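Local coordinates for protein MOSUB1, transcription cofactor (Magnaporthe oryzae, PDB 4AGH) that binds single-stranded DNA and, as a member of the PC4 family, probably acts as a transcriptional coactivator, at residues Asp53-Gly58 / Ile70-Glu75. Residues are numbered along the deposited sequence; the frame is centred on the assembly and turned at random.
Sequences DKRRVG and IREYYE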
loop_
_atom_site.group_PDB
_atom_site.type_symbol
_atom_site.label_atom_id
_atom_site.label_comp_id
_atom_site.label_asym_id
_atom_site.label_seq_id
_atom_site.Cartn_x
_atom_site.Cartn_y
_atom_site.Cartn_z
ATOM N N ASP A 53 -9.597 6.853 -9.321
ATOM C CA ASP A 53 -10.696 6.357 -10.149
ATOM C C ASP A 53 -10.684 4.832 -10.298
ATOM O O ASP A 53 -11.740 4.213 -10.384
ATOM C CB ASP A 53 -10.688 7.032 -11.528
ATOM C CG ASP A 53 -11.222 8.455 -11.487
ATOM O OD1 ASP A 53 -12.031 8.761 -10.583
ATOM O OD2 ASP A 53 -10.835 9.266 -12.360
ATOM N N LYS A 54 -9.493 4.232 -10.302
ATOM C CA LYS A 54 -9.348 2.796 -10.590
ATOM C C LYS A 54 -8.692 1.987 -9.475
ATOM O O LYS A 54 -8.670 0.766 -9.526
ATOM C CB LYS A 54 -8.533 2.594 -11.875
ATOM C CG LYS A 54 -9.131 3.147 -13.152
ATOM C CD LYS A 54 -8.084 3.048 -14.252
ATOM C CE LYS A 54 -8.614 3.423 -15.620
ATOM N NZ LYS A 54 -7.510 3.377 -16.620
ATOM N N ARG A 55 -8.153 2.673 -8.480
ATOM C CA ARG A 55 -7.406 2.003 -7.418
ATOM C C ARG A 55 -8.179 1.978 -6.111
ATOM O O ARG A 55 -8.815 2.962 -5.729
ATOM C CB ARG A 55 -6.038 2.656 -7.233
ATOM C CG ARG A 55 -5.181 2.408 -8.478
ATOM C CD ARG A 55 -3.834 3.097 -8.447
ATOM N NE ARG A 55 -3.011 2.548 -9.524
ATOM C CZ ARG A 55 -1.682 2.590 -9.554
ATOM N NH1 ARG A 55 -1.008 3.215 -8.593
ATOM N NH2 ARG A 55 -1.033 2.030 -10.571
ATOM N N ARG A 56 -8.105 0.839 -5.441
ATOM C CA ARG A 56 -8.872 0.599 -4.227
ATOM C C ARG A 56 -7.967 0.091 -3.136
ATOM O O ARG A 56 -6.958 -0.565 -3.410
ATOM C CB ARG A 56 -9.912 -0.495 -4.488
ATOM C CG ARG A 56 -10.930 -0.155 -5.566
ATOM C CD ARG A 56 -11.913 -1.313 -5.755
ATOM N NE ARG A 56 -12.933 -0.980 -6.749
ATOM C CZ ARG A 56 -14.030 -1.697 -6.968
ATOM N NH1 ARG A 56 -14.258 -2.800 -6.271
ATOM N NH2 ARG A 56 -14.899 -1.308 -7.893
ATOM N N VAL A 57 -8.346 0.368 -1.890
ATOM C CA VAL A 57 -7.805 -0.395 -0.770
ATOM C C VAL A 57 -8.994 -1.105 -0.120
ATOM O O VAL A 57 -10.001 -0.479 0.183
ATOM C CB VAL A 57 -7.070 0.483 0.249
ATOM C CG1 VAL A 57 -6.514 -0.386 1.373
ATOM C CG2 VAL A 57 -5.940 1.227 -0.435
ATOM N N GLY A 58 -8.889 -2.411 0.056
ATOM C CA GLY A 58 -10.004 -3.159 0.606
ATOM C C GLY A 58 -9.493 -4.181 1.587
ATOM O O GLY A 58 -8.290 -4.374 1.704
ATOM N N ILE A 70 -4.254 -3.544 -1.781
ATOM C CA ILE A 70 -4.123 -2.292 -2.496
ATOM C C ILE A 70 -3.980 -2.667 -3.967
ATOM O O ILE A 70 -3.012 -3.323 -4.342
ATOM C CB ILE A 70 -2.871 -1.555 -2.013
ATOM C CG1 ILE A 70 -2.895 -1.453 -0.480
ATOM C CG2 ILE A 70 -2.773 -0.187 -2.678
ATOM C CD1 ILE A 70 -1.619 -0.869 0.121
ATOM N N ARG A 71 -4.937 -2.273 -4.805
ATOM C CA ARG A 71 -4.954 -2.858 -6.143
ATOM C C ARG A 71 -5.634 -1.966 -7.153
ATOM O O ARG A 71 -6.601 -1.290 -6.830
ATOM C CB ARG A 71 -5.668 -4.214 -6.102
ATOM C CG ARG A 71 -5.621 -4.968 -7.426
ATOM C CD ARG A 71 -5.932 -6.437 -7.264
ATOM N NE ARG A 71 -5.049 -7.112 -6.309
ATOM C CZ ARG A 71 -3.831 -7.575 -6.581
ATOM N NH1 ARG A 71 -3.281 -7.414 -7.786
ATOM N NH2 ARG A 71 -3.139 -8.184 -5.618
ATOM N N GLU A 72 -5.113 -1.977 -8.377
ATOM C CA GLU A 72 -5.741 -1.257 -9.467
ATOM C C GLU A 72 -6.726 -2.171 -10.173
ATOM O O GLU A 72 -6.412 -3.326 -10.481
ATOM C CB GLU A 72 -4.689 -0.761 -10.460
ATOM C CG GLU A 72 -5.299 -0.046 -11.665
ATOM C CD GLU A 72 -4.261 0.639 -12.524
ATOM O OE1 GLU A 72 -3.309 1.217 -11.966
ATOM O OE2 GLU A 72 -4.402 0.607 -13.765
ATOM N N TYR A 73 -7.917 -1.641 -10.428
ATOM C CA TYR A 73 -8.953 -2.366 -11.144
ATOM C C TYR A 73 -8.995 -1.882 -12.586
ATOM O O TYR A 73 -8.613 -0.749 -12.866
ATOM C CB TYR A 73 -10.298 -2.158 -10.452
ATOM C CG TYR A 73 -10.459 -3.073 -9.259
ATOM C CD1 TYR A 73 -9.582 -3.002 -8.181
ATOM C CD2 TYR A 73 -11.479 -4.018 -9.220
ATOM C CE1 TYR A 73 -9.713 -3.858 -7.094
ATOM C CE2 TYR A 73 -11.624 -4.868 -8.150
ATOM C CZ TYR A 73 -10.740 -4.788 -7.087
ATOM O OH TYR A 73 -10.894 -5.650 -6.020
ATOM N N TYR A 74 -9.408 -2.750 -13.503
ATOM C CA TYR A 74 -9.639 -2.325 -14.883
ATOM C C TYR A 74 -11.108 -2.496 -15.212
ATOM O O TYR A 74 -11.814 -3.228 -14.531
ATOM C CB TYR A 74 -8.752 -3.094 -15.871
ATOM C CG TYR A 74 -9.033 -4.582 -16.005
ATOM C CD1 TYR A 74 -9.988 -5.052 -16.896
ATOM C CD2 TYR A 74 -8.318 -5.516 -15.254
ATOM C CE1 TYR A 74 -10.235 -6.410 -17.037
ATOM C CE2 TYR A 74 -8.554 -6.877 -15.387
ATOM C CZ TYR A 74 -9.520 -7.319 -16.272
ATOM O OH TYR A 74 -9.766 -8.668 -16.418
ATOM N N GLU A 75 -11.576 -1.801 -16.248
ATOM C CA GLU A 75 -12.976 -1.880 -16.642
ATOM C C GLU A 75 -13.125 -2.640 -17.951
ATOM O O GLU A 75 -12.473 -2.319 -18.945
ATOM C CB GLU A 75 -13.595 -0.480 -16.766
ATOM C CG GLU A 75 -15.085 -0.502 -17.121
ATOM C CD GLU A 75 -15.730 0.882 -17.157
ATOM O OE1 GLU A 75 -15.039 1.885 -16.890
ATOM O OE2 GLU A 75 -16.935 0.962 -17.457
HETATM O O HOH W 1 -12.674 -4.397 -4.437
#
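Arg56 and Tyr73 both hold CG anti to their own carbonyl carbon, beside the backbone N; chi1 of Arg56 is -61°. Beyond CG the Arg56 chain runs extended and crosses the tyrosine at about a right angle. Arg56 CD sits over the ring face, offset toward the rim, 3.6 Å from Tyr73 CE1, as a CH-pi contact. The guanidinium follows over the same face as a cation-pi stack, its plane 17° from that of the ring. Arg56 CZ lies 4.3 Å from the Tyr73 ring centroid. A water at the guanidinium edge accepts from Arg56 NH1 and is also hydrogen-bonded to Tyr73 OH, so the two polar ends are tied together. Phe48 makes a second cation-pi contact with Arg56, and Met80 touches both stacked side chains.

The two segments belong to a beta hairpin, strands 55-62 and 65-76, in the antiparallel sheet of the PC4-family domain. Arg56 and Arg71 are a hydrogen-bonded pair, with each N donating to the other's O at 3.0 Å. Tyr73 N gives a shorter bond of 2.7 Å to the O of Lys54, the residue just before strand 55-62.

The side chains of Arg56 and Arg71 lie on one face of the sheet, those of Arg55, Val57, Ile70 and Glu72 on the opposite face. Glu72 has CG anti to its backbone N, and its extended chain brings the carboxylate to Arg55. Arg55 grips it side-on: NE and NH2 both donate to the single oxygen Glu72 OE1, each at 2.8 Å. That oxygen lies in the guanidinium plane, but the carboxylate is turned 43° from it. Arg55 NH1 bonds to Gly88 O and Gln93 OE1 of the second subunit, so Arg55 also reaches across the dimer interface. Val57 and Ile70 lie side by side, with Val57 CG2 4.1 Å from Ile70 CG1. Phe97 of the second subunit packs on Val57, and Ile70 packs on Ile70 of the second subunit.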